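Long-range contacts in oxidoreductase, Gfo/Idh/MocA family (Vibrio cholerae, PDB 1XEA), which is a putative oxidoreductase of the Gfo/Idh/MocA family that probably binds a nicotinamide dinucleotide through its Rossmann-type domain: residues Pro95-Ala100 and His296-Glu300; Pro157-Phe163 and Leu196-Leu200; Asn176-Gln180 and Gln203-Gly207; Leu188-Met192 and Gln305-Val310. One frame throughout, in Å; residues are numbered along the deposited sequence.

Contact 1: residues Pro95-Ala100 and His296-Glu300; sequences PLAASA and HQLAE
The contact joins the Rossmann domain to the long C-terminal helix 286-311 through the loop between strand 90-93 and helix 100-112, a loop that contains the cis-proline of the DKP sequence, this protein's counterpart of the family's Glu-Lys-Pro motif. Pro-95 follows the cis peptide (phi/psi -83/159); its CA lies at the edge of the His-296 ring, 3.8 Å from NE2. The backbone N-H of Leu-96 (-64/-39) donates to His-296 NE2, N to NE2 3.0 Å, at 174°, nearly linear; the imidazole is set by chi1 m, and its ND1 is held by Asn-292. Ala-97 is extended (-168/162) and Ala-98 turns the chain. Ser-99, chi1 p, is the N-cap of helix 100-112; its CA is 3.6 Å from Glu-300 OE2. Glu-300 OE1 is hydrogen-bonded to Gln-304, and OE2 forms a salt bridge with Arg-161. Ala-100 opens the helix opposite Gln-297 (CA-CA 5.0 Å), and its CB abuts the Glu-300 methylene, 3.2 Å from CG.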
loop_
_atom_site.group_PDB
_atom_site.type_symbol
_atom_site.label_atom_id
_atom_site.label_comp_id
_atom_site.label_asym_id
_atom_site.label_seq_id
_atom_site.Cartn_x
_atom_site.Cartn_y
_atom_site.Cartn_z
ATOM N N PRO A 95 1.736 -9.699 -32.597
ATOM C CA PRO A 95 1.612 -8.688 -33.652
ATOM C C PRO A 95 1.051 -9.284 -34.948
ATOM O O PRO A 95 1.120 -10.497 -35.162
ATOM C CB PRO A 95 3.046 -8.198 -33.805
ATOM C CG PRO A 95 3.828 -9.457 -33.602
ATOM C CD PRO A 95 3.144 -10.089 -32.410
ATOM N N LEU A 96 0.496 -8.432 -35.809
ATOM C CA LEU A 96 -0.069 -8.890 -37.080
ATOM C C LEU A 96 1.034 -9.467 -37.959
ATOM O O LEU A 96 0.846 -10.474 -38.645
ATOM C CB LEU A 96 -0.747 -7.729 -37.817
ATOM C CG LEU A 96 -1.301 -7.989 -39.230
ATOM C CD1 LEU A 96 -2.334 -9.105 -39.207
ATOM C CD2 LEU A 96 -1.925 -6.704 -39.761
ATOM N N ALA A 97 2.190 -8.821 -37.924
ATOM C CA ALA A 97 3.315 -9.263 -38.712
ATOM C C ALA A 97 4.560 -8.532 -38.246
ATOM O O ALA A 97 4.470 -7.490 -37.594
ATOM C CB ALA A 97 3.064 -8.990 -40.189
ATOM N N ALA A 98 5.718 -9.083 -38.597
ATOM C CA ALA A 98 7.005 -8.520 -38.215
ATOM C C ALA A 98 7.354 -7.225 -38.929
ATOM O O ALA A 98 8.389 -6.622 -38.652
ATOM C CB ALA A 98 8.095 -9.550 -38.448
ATOM N N SER A 99 6.504 -6.791 -39.852
ATOM C CA SER A 99 6.770 -5.555 -40.573
ATOM C C SER A 99 5.481 -4.822 -40.875
ATOM O O SER A 99 4.407 -5.421 -40.885
ATOM C CB SER A 99 7.509 -5.843 -41.879
ATOM O OG SER A 99 6.678 -6.537 -42.792
ATOM N N ALA A 100 5.591 -3.520 -41.116
ATOM C CA ALA A 100 4.424 -2.704 -41.422
ATOM C C ALA A 100 3.954 -3.010 -42.832
ATOM O O ALA A 100 2.757 -2.989 -43.118
ATOM C CB ALA A 100 4.762 -1.227 -41.292
ATOM N N HIS A 296 1.340 -0.658 -35.792
ATOM C CA HIS A 296 2.359 -1.478 -36.405
ATOM C C HIS A 296 3.266 -0.596 -37.248
ATOM O O HIS A 296 4.461 -0.850 -37.345
ATOM C CB HIS A 296 1.745 -2.587 -37.259
ATOM C CG HIS A 296 1.068 -3.657 -36.461
ATOM N ND1 HIS A 296 -0.218 -3.527 -35.986
ATOM C CD2 HIS A 296 1.506 -4.866 -36.040
ATOM C CE1 HIS A 296 -0.545 -4.613 -35.309
ATOM N NE2 HIS A 296 0.483 -5.441 -35.327
ATOM N N GLN A 297 2.721 0.450 -37.849
ATOM C CA GLN A 297 3.567 1.312 -38.651
ATOM C C GLN A 297 4.527 2.045 -37.722
ATOM O O GLN A 297 5.694 2.244 -38.055
ATOM C CB GLN A 297 2.716 2.295 -39.462
ATOM C CG GLN A 297 1.832 1.599 -40.510
ATOM C CD GLN A 297 0.919 2.559 -41.273
ATOM O OE1 GLN A 297 0.286 3.442 -40.685
ATOM N NE2 GLN A 297 0.832 2.372 -42.585
ATOM N N LEU A 298 4.037 2.429 -36.545
ATOM C CA LEU A 298 4.863 3.124 -35.558
ATOM C C LEU A 298 5.966 2.190 -35.036
ATOM O O LEU A 298 7.118 2.597 -34.874
ATOM C CB LEU A 298 4.006 3.592 -34.384
ATOM C CG LEU A 298 4.321 4.963 -33.769
ATOM C CD1 LEU A 298 3.857 4.930 -32.329
ATOM C CD2 LEU A 298 5.797 5.304 -33.855
ATOM N N ALA A 299 5.602 0.940 -34.765
ATOM C CA ALA A 299 6.566 -0.031 -34.283
ATOM C C ALA A 299 7.681 -0.172 -35.313
ATOM O O ALA A 299 8.858 -0.253 -34.963
ATOM C CB ALA A 299 5.892 -1.369 -34.052
ATOM N N GLU A 300 7.304 -0.204 -36.587
ATOM C CA GLU A 300 8.275 -0.322 -37.668
ATOM C C GLU A 300 9.255 0.836 -37.583
ATOM O O GLU A 300 10.472 0.634 -37.551
ATOM C CB GLU A 300 7.562 -0.279 -39.020
ATOM C CG GLU A 300 7.576 -1.603 -39.767
ATOM C CD GLU A 300 8.982 -2.065 -40.085
ATOM O OE1 GLU A 300 9.733 -1.285 -40.712
ATOM O OE2 GLU A 300 9.329 -3.208 -39.710
#

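Contact 2: residues Pro157-Phe163 and Leu196-Leu200; sequences PGDIRTF and LLARL
A loop entering helix 160-175 pairs with the start of strand 196-206 in the mixed sheet of the C-terminal domain, beside a classic beta bulge. After Pro-157 (phi/psi -72/171), the fully extended Gly-158 (-170/-178) makes a single antiparallel bridge with Leu-197, a hydrogen-bonded pair, CA-CA 5.4 Å, with Leu-197 N to Gly-158 O at 2.6 Å and Gly-158 N to Leu-197 O at 3.3 Å. Pro-157 CB packs on Leu-196 CB at 3.9 Å. Asp-159, chi1 p, is the helix N-cap: its OD2 accepts from Thr-162 N at 3.3 Å, and its OD1 from Thr-162 OG1 at 2.7 Å. One turn in, Phe-163 (chi1 t, chi2 113°) points at the strand. Leu-197 CD1 sits over one ring face, 3.7 Å from the centroid and 17° off the normal, a CH-pi contact, while Phe-163 CE2 meets Leu-200 CB at 3.6 Å and the ring edge approaches Ala-198 O, 3.6 Å from CE1. Ala-198 (-94/-57) breaks the extended run, so it and Arg-199 both face His-191; Arg-199 points away, forms a salt bridge with Asp-201 and packs on Leu-210 of the second subunit. Leu-200 also packs on Ile-306. This is a capped helix N terminus laid on a bulged antiparallel strand pair of the mixed sheet, in the helix-on-sheet C-terminal domain characteristic of the Gfo/Idh/MocA fold.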
loop_
_atom_site.group_PDB
_atom_site.type_symbol
_atom_site.label_atom_id
_atom_site.label_comp_id
_atom_site.label_asym_id
_atom_site.label_seq_id
_atom_site.Cartn_x
_atom_site.Cartn_y
_atom_site.Cartn_z
ATOM N N PRO A 157 16.580 -8.508 -21.394
ATOM C CA PRO A 157 16.839 -7.673 -22.566
ATOM C C PRO A 157 16.689 -8.535 -23.809
ATOM O O PRO A 157 16.563 -9.753 -23.693
ATOM C CB PRO A 157 18.266 -7.199 -22.332
ATOM C CG PRO A 157 18.884 -8.364 -21.632
ATOM C CD PRO A 157 17.822 -8.780 -20.648
ATOM N N GLY A 158 16.702 -7.913 -24.986
ATOM C CA GLY A 158 16.550 -8.667 -26.221
ATOM C C GLY A 158 16.837 -7.826 -27.449
ATOM O O GLY A 158 17.181 -6.654 -27.333
ATOM N N ASP A 159 16.686 -8.418 -28.629
ATOM C CA ASP A 159 16.947 -7.704 -29.872
ATOM C C ASP A 159 15.822 -6.738 -30.210
ATOM O O ASP A 159 14.645 -7.033 -30.013
ATOM C CB ASP A 159 17.094 -8.685 -31.023
ATOM C CG ASP A 159 15.781 -9.314 -31.391
ATOM O OD1 ASP A 159 15.201 -9.989 -30.505
ATOM O OD2 ASP A 159 15.324 -9.125 -32.550
ATOM N N ILE A 160 16.203 -5.594 -30.762
ATOM C CA ILE A 160 15.262 -4.561 -31.150
ATOM C C ILE A 160 13.953 -5.095 -31.697
ATOM O O ILE A 160 12.893 -4.809 -31.151
ATOM C CB ILE A 160 15.880 -3.646 -32.192
ATOM C CG1 ILE A 160 17.199 -3.096 -31.643
ATOM C CG2 ILE A 160 14.906 -2.531 -32.549
ATOM C CD1 ILE A 160 17.957 -2.252 -32.620
ATOM N N ARG A 161 14.026 -5.872 -32.767
ATOM C CA ARG A 161 12.829 -6.423 -33.384
ATOM C C ARG A 161 11.878 -7.082 -32.404
ATOM O O ARG A 161 10.788 -6.574 -32.164
ATOM C CB ARG A 161 13.215 -7.429 -34.459
ATOM C CG ARG A 161 13.685 -6.789 -35.750
ATOM C CD ARG A 161 12.517 -6.432 -36.629
ATOM N NE ARG A 161 12.734 -5.163 -37.299
ATOM C CZ ARG A 161 11.928 -4.672 -38.230
ATOM N NH1 ARG A 161 10.851 -5.355 -38.605
ATOM N NH2 ARG A 161 12.190 -3.490 -38.774
ATOM N N THR A 162 12.280 -8.219 -31.852
ATOM C CA THR A 162 11.428 -8.937 -30.919
ATOM C C THR A 162 10.889 -8.031 -29.829
ATOM O O THR A 162 9.688 -7.992 -29.570
ATOM C CB THR A 162 12.187 -10.078 -30.248
ATOM O OG1 THR A 162 12.753 -10.926 -31.252
ATOM C CG2 THR A 162 11.245 -10.894 -29.378
ATOM N N PHE A 163 11.798 -7.315 -29.182
ATOM C CA PHE A 163 11.451 -6.398 -28.107
ATOM C C PHE A 163 10.299 -5.484 -28.513
ATOM O O PHE A 163 9.347 -5.318 -27.762
ATOM C CB PHE A 163 12.686 -5.568 -27.755
ATOM C CG PHE A 163 12.510 -4.648 -26.576
ATOM C CD1 PHE A 163 13.221 -4.872 -25.403
ATOM C CD2 PHE A 163 11.753 -3.490 -26.681
ATOM C CE1 PHE A 163 13.188 -3.959 -24.360
ATOM C CE2 PHE A 163 11.718 -2.573 -25.638
ATOM C CZ PHE A 163 12.444 -2.808 -24.479
ATOM N N LEU A 196 21.973 -5.836 -26.521
ATOM C CA LEU A 196 20.518 -5.878 -26.649
ATOM C C LEU A 196 19.807 -4.592 -26.208
ATOM O O LEU A 196 20.425 -3.661 -25.695
ATOM C CB LEU A 196 19.984 -7.061 -25.849
ATOM C CG LEU A 196 20.683 -8.374 -26.184
ATOM C CD1 LEU A 196 20.210 -9.448 -25.238
ATOM C CD2 LEU A 196 20.416 -8.748 -27.630
ATOM N N LEU A 197 18.497 -4.555 -26.425
ATOM C CA LEU A 197 17.705 -3.407 -26.035
ATOM C C LEU A 197 17.249 -3.680 -24.610
ATOM O O LEU A 197 16.625 -4.711 -24.342
ATOM C CB LEU A 197 16.482 -3.252 -26.937
ATOM C CG LEU A 197 16.052 -1.812 -27.246
ATOM C CD1 LEU A 197 14.644 -1.835 -27.792
ATOM C CD2 LEU A 197 16.134 -0.938 -26.013
ATOM N N ALA A 198 17.580 -2.763 -23.700
ATOM C CA ALA A 198 17.219 -2.893 -22.293
ATOM C C ALA A 198 15.912 -2.151 -22.010
ATOM O O ALA A 198 14.958 -2.754 -21.523
ATOM C CB ALA A 198 18.348 -2.358 -21.407
ATOM N N ARG A 199 15.865 -0.854 -22.315
ATOM C CA ARG A 199 14.645 -0.080 -22.099
ATOM C C ARG A 199 14.349 0.854 -23.267
ATOM O O ARG A 199 15.264 1.400 -23.883
ATOM C CB ARG A 199 14.725 0.751 -20.820
ATOM C CG ARG A 199 15.568 1.964 -20.991
ATOM C CD ARG A 199 15.233 3.062 -20.029
ATOM N NE ARG A 199 16.056 4.216 -20.366
ATOM C CZ ARG A 199 15.855 4.993 -21.428
ATOM N NH1 ARG A 199 14.847 4.756 -22.255
ATOM N NH2 ARG A 199 16.683 5.993 -21.692
ATOM N N LEU A 200 13.061 1.040 -23.547
ATOM C CA LEU A 200 12.587 1.886 -24.646
ATOM C C LEU A 200 11.509 2.828 -24.117
ATOM O O LEU A 200 10.620 2.405 -23.380
ATOM C CB LEU A 200 12.002 1.005 -25.754
ATOM C CG LEU A 200 11.559 1.664 -27.050
ATOM C CD1 LEU A 200 12.752 2.308 -27.732
ATOM C CD2 LEU A 200 10.925 0.626 -27.951
#

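Contact 3: residues Asn176-Gln180 and Gln203-Gly207; sequences NLSRQ and QWQTG
Where helix 160-175 ends, the loop leading to strand 186-193 folds over the indole of Trp-204 on strand 196-206. Asn-176 is the first residue to leave helical angles (phi/psi -69/64). With chi1 t and chi2 near -5°, its amide makes two bonds to the backbone of Gln-180 and so closes the turn: OD1 accepts from Gln-180 N at 2.7 Å and 177°, and ND2 donates to Gln-180 O at 3.3 Å, with a further bond from ND2 to Ser-295 on helix 286-311. The turn includes Arg-179 at positive phi (55/66), its CA-to-CB bond directed away from the strand. The nearest CA pair is Ser-178 to Thr-206, 6.6 Å. Both side chains point across the gap, Ser-178 with chi1 p and Thr-206 with chi1 m, and their OG and OG1 hydroxyls share a hydrogen bond of 2.9 Å. Trp-204 has chi1 p and chi2 99°. Gln-180, chi1 t and chi2 p, folds over the face of the indole: its CG lies 3.8 Å from the five-membered ring centroid, 16° off the normal, a CH-pi contact. Ser-178 OG is near the ring plane, while Asn-176 OD1 is 3.9 Å from Trp-204 CZ2. On the neighbouring strand 209-216, Leu-211 packs on both Trp-204 and Ser-178. The chemistry implies joining through side chains rather than backbone pairing, while Asn-176 holds the loop's own turn by its bonds to Gln-180.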
loop_
_atom_site.group_PDB
_atom_site.type_symbol
_atom_site.label_atom_id
_atom_site.label_comp_id
_atom_site.label_asym_id
_atom_site.label_seq_id
_atom_site.Cartn_x
_atom_site.Cartn_y
_atom_site.Cartn_z
ATOM N N ASN A 176 -1.613 4.535 -27.901
ATOM C CA ASN A 176 -1.796 5.124 -29.230
ATOM C C ASN A 176 -3.250 5.497 -29.550
ATOM O O ASN A 176 -3.862 4.963 -30.470
ATOM C CB ASN A 176 -1.261 4.151 -30.277
ATOM C CG ASN A 176 -1.021 4.812 -31.604
ATOM O OD1 ASN A 176 -1.330 5.988 -31.786
ATOM N ND2 ASN A 176 -0.453 4.069 -32.541
ATOM N N LEU A 177 -3.778 6.447 -28.788
ATOM C CA LEU A 177 -5.151 6.893 -28.937
ATOM C C LEU A 177 -5.314 7.999 -29.976
ATOM O O LEU A 177 -6.418 8.490 -30.199
ATOM C CB LEU A 177 -5.657 7.382 -27.582
ATOM C CG LEU A 177 -5.556 6.395 -26.414
ATOM C CD1 LEU A 177 -5.672 7.149 -25.112
ATOM C CD2 LEU A 177 -6.628 5.322 -26.525
ATOM N N SER A 178 -4.213 8.401 -30.601
ATOM C CA SER A 178 -4.248 9.465 -31.602
ATOM C C SER A 178 -3.855 8.951 -32.986
ATOM O O SER A 178 -3.684 9.731 -33.927
ATOM C CB SER A 178 -3.284 10.580 -31.200
ATOM O OG SER A 178 -1.935 10.165 -31.367
ATOM N N ARG A 179 -3.704 7.637 -33.098
ATOM C CA ARG A 179 -3.308 7.005 -34.349
ATOM C C ARG A 179 -2.008 7.623 -34.833
ATOM O O ARG A 179 -1.972 8.294 -35.863
ATOM C CB ARG A 179 -4.386 7.174 -35.420
ATOM C CG ARG A 179 -5.752 6.655 -35.017
ATOM C CD ARG A 179 -6.647 6.482 -36.237
ATOM N NE ARG A 179 -6.532 7.587 -37.204
ATOM C CZ ARG A 179 -5.717 7.609 -38.265
ATOM N NH1 ARG A 179 -4.918 6.579 -38.516
ATOM N NH2 ARG A 179 -5.720 8.650 -39.096
ATOM N N GLN A 180 -0.945 7.402 -34.066
ATOM C CA GLN A 180 0.383 7.910 -34.389
ATOM C C GLN A 180 1.018 6.847 -35.287
ATOM O O GLN A 180 1.136 5.689 -34.894
ATOM C CB GLN A 180 1.192 8.079 -33.100
ATOM C CG GLN A 180 2.413 8.979 -33.197
ATOM C CD GLN A 180 2.062 10.425 -33.530
ATOM O OE1 GLN A 180 0.976 10.922 -33.189
ATOM N NE2 GLN A 180 2.990 11.116 -34.184
ATOM N N GLN A 203 7.368 8.772 -26.319
ATOM C CA GLN A 203 6.428 9.753 -25.810
ATOM C C GLN A 203 6.187 10.883 -26.816
ATOM O O GLN A 203 7.127 11.400 -27.417
ATOM C CB GLN A 203 6.982 10.306 -24.491
ATOM C CG GLN A 203 6.656 11.755 -24.220
ATOM C CD GLN A 203 7.127 12.226 -22.856
ATOM O OE1 GLN A 203 7.165 13.428 -22.594
ATOM N NE2 GLN A 203 7.476 11.285 -21.974
ATOM N N TRP A 204 4.924 11.257 -27.000
ATOM C CA TRP A 204 4.576 12.342 -27.912
ATOM C C TRP A 204 3.307 13.036 -27.430
ATOM O O TRP A 204 2.586 12.516 -26.575
ATOM C CB TRP A 204 4.353 11.812 -29.320
ATOM C CG TRP A 204 3.118 11.001 -29.469
ATOM C CD1 TRP A 204 1.910 11.417 -29.959
ATOM C CD2 TRP A 204 2.988 9.601 -29.212
ATOM N NE1 TRP A 204 1.035 10.354 -30.029
ATOM C CE2 TRP A 204 1.671 9.231 -29.571
ATOM C CE3 TRP A 204 3.856 8.629 -28.694
ATOM C CZ2 TRP A 204 1.211 7.915 -29.464
ATOM C CZ3 TRP A 204 3.402 7.324 -28.582
ATOM C CH2 TRP A 204 2.084 6.980 -28.958
ATOM N N GLN A 205 3.024 14.207 -27.988
ATOM C CA GLN A 205 1.840 14.947 -27.586
ATOM C C GLN A 205 0.871 15.219 -28.745
ATOM O O GLN A 205 1.268 15.738 -29.784
ATOM C CB GLN A 205 2.277 16.250 -26.908
ATOM C CG GLN A 205 1.135 17.138 -26.451
ATOM C CD GLN A 205 1.385 17.790 -25.096
ATOM O OE1 GLN A 205 2.518 18.137 -24.748
ATOM N NE2 GLN A 205 0.316 17.977 -24.330
ATOM N N THR A 206 -0.392 14.838 -28.561
ATOM C CA THR A 206 -1.442 15.041 -29.563
ATOM C C THR A 206 -2.492 15.973 -28.993
ATOM O O THR A 206 -3.349 15.551 -28.212
ATOM C CB THR A 206 -2.173 13.725 -29.933
ATOM O OG1 THR A 206 -1.301 12.881 -30.695
ATOM C CG2 THR A 206 -3.434 14.014 -30.748
ATOM N N GLY A 207 -2.438 17.235 -29.392
ATOM C CA GLY A 207 -3.408 18.190 -28.893
ATOM C C GLY A 207 -3.109 18.494 -27.443
ATOM O O GLY A 207 -2.013 18.940 -27.115
#

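Contact 4: residues Leu188-Met192 and Gln305-Val310; sequences LTYHM and QITQQV
Helix 286-311 crosses the edge strand 186-193 of the C-terminal sheet at -55°, with 10.8 Å between the axes of the two short segments; the nearest CA pair is Tyr-190 to Ile-306, 8.3 Å. Gln-305 (chi1 t, chi2 t) extends its amide to Leu-188, OE1 3.1 Å from CD1. Ile-306, chi1 m, is buried: its CG2 stands over one face of the Tyr-190 ring, 4.0 Å from the centroid and 13° off the normal, a CH-pi contact, and its CG1 is 3.8 Å from Tyr-190 CE2. Ile-160 and Leu-200 also pack on this isoleucine. Gln-309 OE1, at the edge of the Tyr-190 ring, accepts a hydrogen bond of 3.2 Å from Tyr-190 OH; the tyrosine has chi1 p. Val-310, chi1 t, brings CG2 to 4.2 Å from CG of Met-192, a selenomethionine. Alternate strand residues Leu-188, Tyr-190 and Met-192 thus face one helix, Thr-189 and His-191 the second subunit: helix-on-sheet packing of an alpha/beta domain.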
loop_
_atom_site.group_PDB
_atom_site.type_symbol
_atom_site.label_atom_id
_atom_site.label_comp_id
_atom_site.label_asym_id
_atom_site.label_seq_id
_atom_site.Cartn_x
_atom_site.Cartn_y
_atom_site.Cartn_z
ATOM N N LEU A 188 11.736 9.782 -28.830
ATOM C CA LEU A 188 12.137 8.403 -28.637
ATOM C C LEU A 188 13.405 8.349 -27.792
ATOM O O LEU A 188 14.347 9.105 -28.021
ATOM C CB LEU A 188 12.372 7.784 -30.005
ATOM C CG LEU A 188 12.351 6.274 -30.140
ATOM C CD1 LEU A 188 12.512 5.929 -31.613
ATOM C CD2 LEU A 188 13.459 5.639 -29.332
ATOM N N THR A 189 13.425 7.457 -26.811
ATOM C CA THR A 189 14.582 7.313 -25.936
ATOM C C THR A 189 14.793 5.836 -25.675
ATOM O O THR A 189 13.829 5.086 -25.579
ATOM C CB THR A 189 14.339 8.010 -24.592
ATOM O OG1 THR A 189 14.269 9.423 -24.795
ATOM C CG2 THR A 189 15.455 7.705 -23.619
ATOM N N TYR A 190 16.038 5.405 -25.552
ATOM C CA TYR A 190 16.277 3.997 -25.279
ATOM C C TYR A 190 17.668 3.777 -24.724
ATOM O O TYR A 190 18.451 4.717 -24.599
ATOM C CB TYR A 190 16.058 3.160 -26.545
ATOM C CG TYR A 190 16.977 3.511 -27.683
ATOM C CD1 TYR A 190 18.283 3.029 -27.715
ATOM C CD2 TYR A 190 16.560 4.363 -28.708
ATOM C CE1 TYR A 190 19.155 3.386 -28.730
ATOM C CE2 TYR A 190 17.426 4.731 -29.735
ATOM C CZ TYR A 190 18.725 4.239 -29.737
ATOM O OH TYR A 190 19.605 4.602 -30.733
ATOM N N HIS A 191 17.952 2.531 -24.364
ATOM C CA HIS A 191 19.247 2.155 -23.824
ATOM C C HIS A 191 19.564 0.747 -24.277
ATOM O O HIS A 191 18.692 -0.115 -24.309
ATOM C CB HIS A 191 19.237 2.192 -22.300
ATOM C CG HIS A 191 20.546 1.800 -21.676
ATOM N ND1 HIS A 191 21.698 2.544 -21.826
ATOM C CD2 HIS A 191 20.873 0.763 -20.867
ATOM C CE1 HIS A 191 22.675 1.987 -21.133
ATOM N NE2 HIS A 191 22.201 0.907 -20.540
HETATM N N MSE A 192 20.822 0.523 -24.629
HETATM C CA MSE A 192 21.266 -0.782 -25.077
HETATM C C MSE A 192 22.210 -1.367 -24.032
HETATM O O MSE A 192 23.234 -0.771 -23.715
HETATM C CB MSE A 192 21.997 -0.649 -26.413
HETATM C CG MSE A 192 21.194 0.000 -27.522
HETATM SE SE MSE A 192 19.840 -1.160 -28.308
HETATM C CE MSE A 192 20.938 -2.725 -28.667
ATOM N N GLN A 305 14.720 3.521 -36.745
ATOM C CA GLN A 305 15.538 4.575 -36.180
ATOM C C GLN A 305 16.562 4.045 -35.167
ATOM O O GLN A 305 17.669 4.574 -35.073
ATOM C CB GLN A 305 14.662 5.649 -35.537
ATOM C CG GLN A 305 15.452 6.880 -35.142
ATOM C CD GLN A 305 14.569 8.005 -34.620
ATOM O OE1 GLN A 305 13.780 7.810 -33.695
ATOM N NE2 GLN A 305 14.706 9.196 -35.207
ATOM N N ILE A 306 16.209 2.998 -34.421
ATOM C CA ILE A 306 17.127 2.423 -33.429
ATOM C C ILE A 306 18.236 1.627 -34.123
ATOM O O ILE A 306 19.416 1.936 -33.971
ATOM C CB ILE A 306 16.388 1.481 -32.420
ATOM C CG1 ILE A 306 15.316 2.247 -31.647
ATOM C CG2 ILE A 306 17.371 0.916 -31.413
ATOM C CD1 ILE A 306 14.455 1.366 -30.749
ATOM N N THR A 307 17.850 0.601 -34.878
ATOM C CA THR A 307 18.810 -0.228 -35.598
ATOM C C THR A 307 19.825 0.653 -36.319
ATOM O O THR A 307 21.021 0.377 -36.293
ATOM C CB THR A 307 18.102 -1.119 -36.631
ATOM O OG1 THR A 307 17.208 -2.014 -35.960
ATOM C CG2 THR A 307 19.111 -1.922 -37.425
ATOM N N GLN A 308 19.337 1.714 -36.956
ATOM C CA GLN A 308 20.194 2.652 -37.672
ATOM C C GLN A 308 21.129 3.355 -36.702
ATOM O O GLN A 308 22.345 3.181 -36.757
ATOM C CB GLN A 308 19.358 3.715 -38.381
ATOM C CG GLN A 308 20.201 4.818 -39.007
ATOM C CD GLN A 308 19.607 6.210 -38.816
ATOM O OE1 GLN A 308 19.361 6.644 -37.686
ATOM N NE2 GLN A 308 19.389 6.920 -39.923
ATOM N N GLN A 309 20.546 4.155 -35.817
ATOM C CA GLN A 309 21.309 4.910 -34.830
ATOM C C GLN A 309 22.331 4.078 -34.066
ATOM O O GLN A 309 23.331 4.606 -33.585
ATOM C CB GLN A 309 20.358 5.595 -33.850
ATOM C CG GLN A 309 19.839 6.919 -34.352
ATOM C CD GLN A 309 18.754 7.496 -33.467
ATOM O OE1 GLN A 309 18.764 7.323 -32.242
ATOM N NE2 GLN A 309 17.814 8.205 -34.084
ATOM N N VAL A 310 22.094 2.779 -33.961
ATOM C CA VAL A 310 23.026 1.930 -33.246
ATOM C C VAL A 310 24.178 1.533 -34.148
ATOM O O VAL A 310 25.341 1.684 -33.777
ATOM C CB VAL A 310 22.333 0.670 -32.715
ATOM C CG1 VAL A 310 23.366 -0.313 -32.194
ATOM C CG2 VAL A 310 21.366 1.051 -31.606
#

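In the fold
From the N terminus, the chain reaches loop 95-100 of the Rossmann domain, which contact 1 joins to helix 286-311 some 200 residues later. Contacts 2 and 3 fall wholly within that span. They cross each other: helix 160-175 has its N-terminal side at the start of strand 196-206 and the loop after its C-terminal end near the strand's close. Contact 4 starts within the spans of all three and ends beyond each, so it crosses them all. Arg-161 of contact 2 forms a salt bridge with Glu-300 of contact 1. Strands 186-193 and 196-206 join contacts 2 and 4 in one sheet, which packs against the second subunit, and helix 286-311 carries the connection to the Rossmann domain.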